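Local coordinates for protein cyanuric acid amidohydrolase (Azorhizobium caulinodans, PDB 4NQ3) that catalyses hydrolytic opening of the s-triazine ring of cyanuric acid, giving carboxybiuret, which decarboxylates to biuret in the breakdown of herbicides such as atrazine, at residues A[125-130]-A[185-190]; A[156-161]-A[232-237]; A[248-253]-A[270-275]. All blocks are in the same frame, centred on the assembly; numbering follows the deposited sequence.

Contact 1 (A[125-130]-A[185-190]); sequences MGQVRM and GLSRGA. With BR8 (barbituric acid), chain C.
Two helices of repeating unit B meet here through residues 125-130 and 185-190. M125, a selenomethionine, turns away from the second helix, and its CE lies over one face of the R129 guanidinium. Q127 carries the contact. Its CG is anti to the backbone N (chi1 -178°) and the chain runs on extended, so the amide reaches along the second helix to S187. Q127 NE2 donates to S187 OG at 2.9 Å, almost straight (160°) and close to the amide plane. The same NE2 is bonded to H234 NE2. Q127 OE1 takes the backbone N of G123 and lies 3.5 Å from A190 CB, which also packs along CB and CG of Q127. An alanine in place of Q127 would probably cost the buried link to S187 and H234 and loosen the packing on A190. Next in sequence, V128 sets CG2 against A190, 3.9 Å from its CB. On the far side of the second helix, R188 NH1 donates to barbituric acid O8 at 3.0 Å, in the guanidinium plane, while R188 NE pairs with E337. R188 is a substrate-binding residue. The axes of the two short segments pass 9.2 Å apart at a crossing angle of -43°. Both helices pack on strand 150-157, where Q127 and S187 each touch C157.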
loop_
_atom_site.group_PDB
_atom_site.type_symbol
_atom_site.label_atom_id
_atom_site.label_comp_id
_atom_site.label_asym_id
_atom_site.label_seq_id
_atom_site.Cartn_x
_atom_site.Cartn_y
_atom_site.Cartn_z
HETATM N N MSE A 125 16.648 3.991 28.398
HETATM C CA MSE A 125 17.092 3.023 29.417
HETATM C C MSE A 125 15.975 2.540 30.343
HETATM O O MSE A 125 16.021 1.409 30.839
HETATM C CB MSE A 125 18.213 3.611 30.262
HETATM C CG MSE A 125 19.452 3.926 29.461
HETATM SE SE MSE A 125 20.238 2.333 28.734
HETATM C CE MSE A 125 20.544 1.331 30.396
ATOM N N GLY A 126 14.979 3.392 30.578
ATOM C CA GLY A 126 13.772 2.956 31.262
ATOM C C GLY A 126 13.240 1.634 30.714
ATOM O O GLY A 126 13.044 0.662 31.447
ATOM N N GLN A 127 13.003 1.588 29.412
ATOM C CA GLN A 127 12.499 0.365 28.805
ATOM C C GLN A 127 13.485 -0.779 28.936
ATOM O O GLN A 127 13.103 -1.905 29.262
ATOM C CB GLN A 127 12.164 0.590 27.336
ATOM C CG GLN A 127 11.593 -0.628 26.680
ATOM C CD GLN A 127 10.899 -0.281 25.392
ATOM O OE1 GLN A 127 11.206 0.755 24.775
ATOM N NE2 GLN A 127 9.935 -1.123 24.980
ATOM N N VAL A 128 14.757 -0.486 28.682
ATOM C CA VAL A 128 15.793 -1.504 28.751
ATOM C C VAL A 128 15.817 -2.183 30.104
ATOM O O VAL A 128 15.846 -3.419 30.185
ATOM C CB VAL A 128 17.183 -0.940 28.501
ATOM C CG1 VAL A 128 18.192 -2.051 28.690
ATOM C CG2 VAL A 128 17.287 -0.328 27.099
ATOM N N ARG A 129 15.788 -1.381 31.170
ATOM C CA ARG A 129 15.874 -1.942 32.512
ATOM C C ARG A 129 14.614 -2.705 32.846
ATOM O O ARG A 129 14.666 -3.736 33.518
ATOM C CB ARG A 129 16.125 -0.856 33.547
ATOM C CG ARG A 129 17.494 -0.187 33.430
ATOM C CD ARG A 129 17.648 0.787 34.570
ATOM N NE ARG A 129 18.424 1.967 34.206
ATOM C CZ ARG A 129 19.742 1.986 34.019
ATOM N NH1 ARG A 129 20.472 0.875 34.169
ATOM N NH2 ARG A 129 20.332 3.127 33.680
HETATM N N MSE A 130 13.481 -2.208 32.363
HETATM C CA MSE A 130 12.199 -2.830 32.687
HETATM C C MSE A 130 12.158 -4.246 32.122
HETATM O O MSE A 130 11.822 -5.196 32.823
HETATM C CB MSE A 130 11.030 -1.990 32.149
HETATM C CG MSE A 130 9.694 -2.540 32.549
HETATM SE SE MSE A 130 8.189 -1.415 32.073
HETATM C CE MSE A 130 8.732 0.190 33.021
ATOM N N GLY A 185 10.618 0.483 16.069
ATOM C CA GLY A 185 11.997 0.050 16.031
ATOM C C GLY A 185 12.690 0.330 17.364
ATOM O O GLY A 185 13.401 -0.540 17.886
ATOM N N LEU A 186 12.470 1.526 17.924
ATOM C CA LEU A 186 13.096 1.910 19.187
ATOM C C LEU A 186 12.625 0.959 20.284
ATOM O O LEU A 186 13.407 0.486 21.121
ATOM C CB LEU A 186 12.767 3.371 19.556
ATOM C CG LEU A 186 13.492 4.379 18.655
ATOM C CD1 LEU A 186 13.075 5.798 18.853
ATOM C CD2 LEU A 186 14.929 4.222 18.885
ATOM N N SER A 187 11.329 0.677 20.285
ATOM C CA SER A 187 10.799 -0.180 21.323
ATOM C C SER A 187 11.368 -1.602 21.196
ATOM O O SER A 187 11.733 -2.215 22.212
ATOM C CB SER A 187 9.279 -0.194 21.300
ATOM O OG SER A 187 8.828 -1.050 22.337
ATOM N N ARG A 188 11.438 -2.129 19.970
ATOM C CA ARG A 188 12.032 -3.447 19.775
ATOM C C ARG A 188 13.494 -3.410 20.213
ATOM O O ARG A 188 13.972 -4.319 20.900
ATOM C CB ARG A 188 11.942 -3.910 18.308
ATOM C CG ARG A 188 10.569 -4.330 17.794
ATOM C CD ARG A 188 10.646 -4.883 16.367
ATOM N NE ARG A 188 11.149 -3.861 15.463
ATOM C CZ ARG A 188 10.395 -3.190 14.593
ATOM N NH1 ARG A 188 9.099 -3.458 14.492
ATOM N NH2 ARG A 188 10.934 -2.260 13.811
ATOM N N GLY A 189 14.187 -2.341 19.833
ATOM C CA GLY A 189 15.601 -2.195 20.110
ATOM C C GLY A 189 15.909 -2.126 21.590
ATOM O O GLY A 189 16.806 -2.830 22.065
ATOM N N ALA A 190 15.190 -1.267 22.315
ATOM C CA ALA A 190 15.388 -1.152 23.758
ATOM C C ALA A 190 15.094 -2.476 24.452
ATOM O O ALA A 190 15.845 -2.916 25.305
ATOM C CB ALA A 190 14.545 -0.062 24.331
HETATM N N1 BR8 C . 5.083 -6.136 15.169
HETATM C C2 BR8 C . 4.305 -6.989 14.465
HETATM O O2 BR8 C . 3.101 -6.929 14.622
HETATM N N3 BR8 C . 4.865 -7.881 13.595
HETATM C C4 BR8 C . 6.267 -7.948 13.392
HETATM O O4 BR8 C . 6.732 -8.758 12.596
HETATM C C5 BR8 C . 7.259 -7.069 14.157
HETATM C C6 BR8 C . 6.471 -6.135 15.065
HETATM O O8 BR8 C . 7.070 -5.331 15.743
#

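Contact 2 (A[156-161]-A[232-237]); sequences KCPLLT and LGHEIV. With SO4 (sulfate ion), chain H.
An antiparallel bridge joins strands 150-157 and 235-242, the two middle strands of the mixed four-stranded sheet of repeating unit B. K156 and E235 form its hydrogen-bonded pair. K156 N donates to E235 O at 2.9 Å, nearly straight (164°). The return bond, E235 N to K156 O, spans 3.1 Å and falls on a lone pair of the carbonyl. The two side chains leave the same face of the sheet and start side by side, with their CB atoms 4.0 Å apart. Then they part. K156 has CG anti to the backbone N and bends at chi2 (75°), which carries NZ to S226 OG and M78 O. K156 is an active-site lysine and S226 the nucleophile, so this strand end supplies the lysine of a Ser-Lys dyad. E235 also bends at chi2. Past the bridge, the H234 ring and P158 cross obliquely. P158 CD sits over a ring face in a CH-pi contact, 4.0 Å from the centroid and 28° off the normal. C157 CB approaches the same ring 3.6 Å from H234 CD2. The polar ends are held from outside: E235 OE1 accepts from L76 N, and H234 ND1 is bonded to T114 OG1. Beside the ring, P158 CD also lies against the backbone, 3.2 Å from G233 O.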
loop_
_atom_site.group_PDB
_atom_site.type_symbol
_atom_site.label_atom_id
_atom_site.label_comp_id
_atom_site.label_asym_id
_atom_site.label_seq_id
_atom_site.Cartn_x
_atom_site.Cartn_y
_atom_site.Cartn_z
ATOM N N LYS A 156 6.937 -8.947 23.709
ATOM C CA LYS A 156 5.932 -8.121 23.074
ATOM C C LYS A 156 6.034 -6.744 23.698
ATOM O O LYS A 156 5.934 -6.619 24.915
ATOM C CB LYS A 156 4.543 -8.699 23.279
ATOM C CG LYS A 156 3.475 -7.978 22.492
ATOM C CD LYS A 156 3.571 -8.350 21.066
ATOM C CE LYS A 156 3.057 -7.260 20.158
ATOM N NZ LYS A 156 3.333 -7.572 18.719
ATOM N N CYS A 157 6.279 -5.716 22.891
ATOM C CA CYS A 157 6.481 -4.381 23.460
ATOM C C CYS A 157 5.561 -3.355 22.821
ATOM O O CYS A 157 5.048 -3.574 21.731
ATOM C CB CYS A 157 7.927 -3.934 23.278
ATOM S SG CYS A 157 8.432 -4.023 21.530
ATOM N N PRO A 158 5.400 -2.199 23.471
ATOM C CA PRO A 158 4.448 -1.189 23.015
ATOM C C PRO A 158 5.007 -0.348 21.890
ATOM O O PRO A 158 6.079 -0.689 21.386
ATOM C CB PRO A 158 4.207 -0.348 24.276
ATOM C CG PRO A 158 5.441 -0.479 25.044
ATOM C CD PRO A 158 5.940 -1.876 24.804
ATOM N N LEU A 159 4.267 0.682 21.469
ATOM C CA LEU A 159 4.742 1.632 20.464
ATOM C C LEU A 159 4.074 2.970 20.712
ATOM O O LEU A 159 3.241 3.088 21.605
ATOM C CB LEU A 159 4.445 1.131 19.048
ATOM C CG LEU A 159 2.975 0.825 18.700
ATOM C CD1 LEU A 159 2.165 2.101 18.501
ATOM C CD2 LEU A 159 2.882 -0.052 17.487
ATOM N N LEU A 160 4.407 3.965 19.902
ATOM C CA LEU A 160 3.791 5.282 20.029
ATOM C C LEU A 160 2.888 5.637 18.838
ATOM O O LEU A 160 3.212 5.375 17.672
ATOM C CB LEU A 160 4.865 6.360 20.179
ATOM C CG LEU A 160 5.789 6.218 21.385
ATOM C CD1 LEU A 160 6.768 7.367 21.428
ATOM C CD2 LEU A 160 4.970 6.183 22.663
ATOM N N THR A 161 1.738 6.220 19.146
ATOM C CA THR A 161 0.894 6.819 18.129
ATOM C C THR A 161 0.951 8.331 18.288
ATOM O O THR A 161 1.436 8.833 19.305
ATOM C CB THR A 161 -0.552 6.369 18.245
ATOM O OG1 THR A 161 -1.070 6.847 19.493
ATOM C CG2 THR A 161 -0.656 4.838 18.169
ATOM N N LEU A 232 0.217 -1.652 26.695
ATOM C CA LEU A 232 1.015 -0.537 27.185
ATOM C C LEU A 232 2.280 -0.986 27.909
ATOM O O LEU A 232 3.186 -0.175 28.130
ATOM C CB LEU A 232 0.187 0.360 28.098
ATOM C CG LEU A 232 -0.975 1.004 27.350
ATOM C CD1 LEU A 232 -1.714 1.899 28.302
ATOM C CD2 LEU A 232 -0.490 1.770 26.090
ATOM N N GLY A 233 2.327 -2.271 28.271
ATOM C CA GLY A 233 3.503 -2.886 28.887
ATOM C C GLY A 233 4.215 -3.925 28.018
ATOM O O GLY A 233 4.282 -3.787 26.784
ATOM N N HIS A 234 4.784 -4.946 28.659
ATOM C CA HIS A 234 5.507 -5.999 27.938
ATOM C C HIS A 234 5.036 -7.405 28.312
ATOM O O HIS A 234 4.613 -7.640 29.448
ATOM C CB HIS A 234 7.020 -5.918 28.204
ATOM C CG HIS A 234 7.627 -4.574 27.947
ATOM N ND1 HIS A 234 7.566 -3.546 28.859
ATOM C CD2 HIS A 234 8.307 -4.090 26.881
ATOM C CE1 HIS A 234 8.183 -2.485 28.367
ATOM N NE2 HIS A 234 8.644 -2.787 27.166
ATOM N N GLU A 235 5.116 -8.337 27.360
ATOM C CA GLU A 235 4.992 -9.769 27.669
ATOM C C GLU A 235 6.330 -10.421 27.382
ATOM O O GLU A 235 6.904 -10.208 26.322
ATOM C CB GLU A 235 3.906 -10.432 26.853
ATOM C CG GLU A 235 2.627 -9.619 26.830
ATOM C CD GLU A 235 1.606 -10.100 27.848
ATOM O OE1 GLU A 235 0.567 -10.663 27.416
ATOM O OE2 GLU A 235 1.830 -9.891 29.071
ATOM N N ILE A 236 6.834 -11.201 28.326
ATOM C CA ILE A 236 8.100 -11.884 28.140
ATOM C C ILE A 236 7.917 -13.406 28.190
ATOM O O ILE A 236 7.262 -13.945 29.098
ATOM C CB ILE A 236 9.115 -11.463 29.197
ATOM C CG1 ILE A 236 9.596 -10.040 28.925
ATOM C CG2 ILE A 236 10.308 -12.398 29.197
ATOM C CD1 ILE A 236 8.631 -8.994 29.368
ATOM N N VAL A 237 8.503 -14.100 27.219
ATOM C CA VAL A 237 8.498 -15.553 27.233
ATOM C C VAL A 237 9.899 -16.044 26.955
ATOM O O VAL A 237 10.440 -15.763 25.889
ATOM C CB VAL A 237 7.545 -16.123 26.176
ATOM C CG1 VAL A 237 7.576 -17.619 26.215
ATOM C CG2 VAL A 237 6.151 -15.631 26.445
HETATM S S SO4 H . -4.262 5.332 20.754
HETATM O O1 SO4 H . -5.327 4.390 21.119
HETATM O O2 SO4 H . -4.613 6.164 19.590
HETATM O O3 SO4 H . -3.107 4.499 20.445
HETATM O O4 SO4 H . -3.933 6.212 21.885
#

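Contact 3 (A[248-253]-A[270-275]); sequences PLAIAH and SALGAE
L272, at the C-terminal side of helix 263-271, reaches across to strand 249-256. Its CB is aimed at the strand but stands back from it, with L272 CB 4.9 Å from A252 CB. CG is anti to the carbonyl carbon and beside the backbone N (chi1 -70°), and this brings the branch point down on the strand. L272 CG touches A252 CB at 3.6 Å. L272 CD1 stays with the same alanine, 3.9 Å from A252 CB. CD2 turns the other way along the strand. L272 CD2 meets A250 CB at 3.4 Å and rests beside the backbone as well, 3.6 Å from I251 N. The two branches spread along one face of the strand, over A250 and A252, with the backbone of I251 between them. Just before L272 in sequence, A271 adds a looser methyl contact, its CB 4.2 Å from A252 CB. The small alanine side chains probably allow this close approach.

The topology is a beta-alpha-beta crossover of repeating unit C. Strand 249-256 leads into helix 263-271 and then to the parallel strand 281-286, with strand 345-352 lying between the two in the sheet. L272 also packs on V349 and A351 of that middle strand. I251 turns to the other side and packs on L107, L239 and M241 from strands of repeating unit B.

G273 is the first residue to leave helical phi/psi, in a Schellman motif. It has positive phi (63°), a conformation that suits a residue without a side chain. G273 N donates back to S270 O at 2.9 Å.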
loop_
_atom_site.group_PDB
_atom_site.type_symbol
_atom_site.label_atom_id
_atom_site.label_comp_id
_atom_site.label_asym_id
_atom_site.label_seq_id
_atom_site.Cartn_x
_atom_site.Cartn_y
_atom_site.Cartn_z
ATOM N N PRO A 248 9.700 -34.779 25.033
ATOM C CA PRO A 248 10.318 -35.026 23.734
ATOM C C PRO A 248 10.905 -33.772 23.096
ATOM O O PRO A 248 11.782 -33.862 22.238
ATOM C CB PRO A 248 9.156 -35.569 22.902
ATOM C CG PRO A 248 7.946 -34.999 23.521
ATOM C CD PRO A 248 8.229 -34.839 24.982
ATOM N N LEU A 249 10.427 -32.605 23.501
ATOM C CA LEU A 249 10.774 -31.399 22.772
ATOM C C LEU A 249 12.073 -30.760 23.259
ATOM O O LEU A 249 12.268 -30.566 24.461
ATOM C CB LEU A 249 9.616 -30.398 22.861
ATOM C CG LEU A 249 8.317 -30.729 22.109
ATOM C CD1 LEU A 249 7.302 -29.647 22.306
ATOM C CD2 LEU A 249 8.615 -30.880 20.624
ATOM N N ALA A 250 12.961 -30.451 22.313
ATOM C CA ALA A 250 14.141 -29.619 22.581
ATOM C C ALA A 250 14.121 -28.365 21.706
ATOM O O ALA A 250 13.335 -28.266 20.749
ATOM C CB ALA A 250 15.405 -30.382 22.346
ATOM N N ILE A 251 14.991 -27.413 22.018
ATOM C CA ILE A 251 15.061 -26.203 21.216
ATOM C C ILE A 251 16.511 -25.946 20.893
ATOM O O ILE A 251 17.384 -26.192 21.721
ATOM C CB ILE A 251 14.435 -24.982 21.949
ATOM C CG1 ILE A 251 14.368 -23.759 21.035
ATOM C CG2 ILE A 251 15.184 -24.668 23.249
ATOM C CD1 ILE A 251 13.589 -22.592 21.628
ATOM N N ALA A 252 16.767 -25.505 19.669
ATOM C CA ALA A 252 18.098 -25.102 19.241
ATOM C C ALA A 252 17.934 -23.755 18.565
ATOM O O ALA A 252 16.820 -23.406 18.170
ATOM C CB ALA A 252 18.695 -26.125 18.302
ATOM N N HIS A 253 19.015 -22.986 18.446
ATOM C CA HIS A 253 18.933 -21.662 17.819
ATOM C C HIS A 253 20.235 -21.288 17.148
ATOM O O HIS A 253 21.280 -21.868 17.439
ATOM C CB HIS A 253 18.601 -20.575 18.842
ATOM C CG HIS A 253 19.809 -20.048 19.548
ATOM N ND1 HIS A 253 20.397 -20.704 20.611
ATOM C CD2 HIS A 253 20.559 -18.940 19.325
ATOM C CE1 HIS A 253 21.450 -20.016 21.021
ATOM N NE2 HIS A 253 21.570 -18.942 20.258
ATOM N N SER A 270 20.196 -30.235 12.932
ATOM C CA SER A 270 21.199 -31.243 13.287
ATOM C C SER A 270 21.366 -31.395 14.792
ATOM O O SER A 270 21.355 -32.507 15.320
ATOM C CB SER A 270 22.544 -30.909 12.679
ATOM O OG SER A 270 22.648 -31.489 11.402
ATOM N N ALA A 271 21.531 -30.270 15.479
ATOM C CA ALA A 271 21.690 -30.271 16.927
ATOM C C ALA A 271 20.542 -31.000 17.618
ATOM O O ALA A 271 20.748 -31.731 18.591
ATOM C CB ALA A 271 21.793 -28.850 17.430
ATOM N N LEU A 272 19.337 -30.790 17.092
ATOM C CA LEU A 272 18.103 -31.381 17.611
ATOM C C LEU A 272 17.860 -32.841 17.184
ATOM O O LEU A 272 16.912 -33.485 17.677
ATOM C CB LEU A 272 16.919 -30.536 17.162
ATOM C CG LEU A 272 16.753 -29.156 17.781
ATOM C CD1 LEU A 272 15.725 -28.367 16.980
ATOM C CD2 LEU A 272 16.316 -29.287 19.229
ATOM N N GLY A 273 18.694 -33.347 16.269
ATOM C CA GLY A 273 18.532 -34.692 15.737
ATOM C C GLY A 273 17.221 -34.880 14.985
ATOM O O GLY A 273 16.593 -35.943 15.015
ATOM N N ALA A 274 16.795 -33.822 14.312
ATOM C CA ALA A 274 15.555 -33.843 13.558
ATOM C C ALA A 274 15.771 -33.412 12.112
ATOM O O ALA A 274 16.775 -32.776 11.775
ATOM C CB ALA A 274 14.533 -32.950 14.228
ATOM N N GLU A 275 14.849 -33.791 11.238
ATOM C CA GLU A 275 14.910 -33.301 9.871
ATOM C C GLU A 275 13.686 -32.452 9.551
ATOM O O GLU A 275 12.627 -32.604 10.173
ATOM C CB GLU A 275 15.082 -34.462 8.889
ATOM C CG GLU A 275 14.121 -35.619 9.055
ATOM C CD GLU A 275 14.665 -36.874 8.395
ATOM O OE1 GLU A 275 15.900 -36.936 8.202
ATOM O OE2 GLU A 275 13.871 -37.781 8.056
#

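Overall arrangement
Contacts 1 and 2 belong to repeating unit B and touch, with centres 10 Å apart. Q127 NE2 reaches H234 NE2 at 3.0 Å, probably as a hydrogen bond, and S187 OG bonds P158 O at 2.9 Å. Helix 125-141 is thus tied to H234, just before strand 235-242, and helix 180-199 to P158, just past strand 150-157. Both contacts serve the active site: R188 of contact 1 gives one of the hydrogen bonds to the barbituric acid, and the K156 side chain of contact 2 lies about 4 Å from it. Contact 3, in repeating unit C, lies away from the annotated sites. Its centre is about 31 and 30 Å from those of contacts 1 and 2.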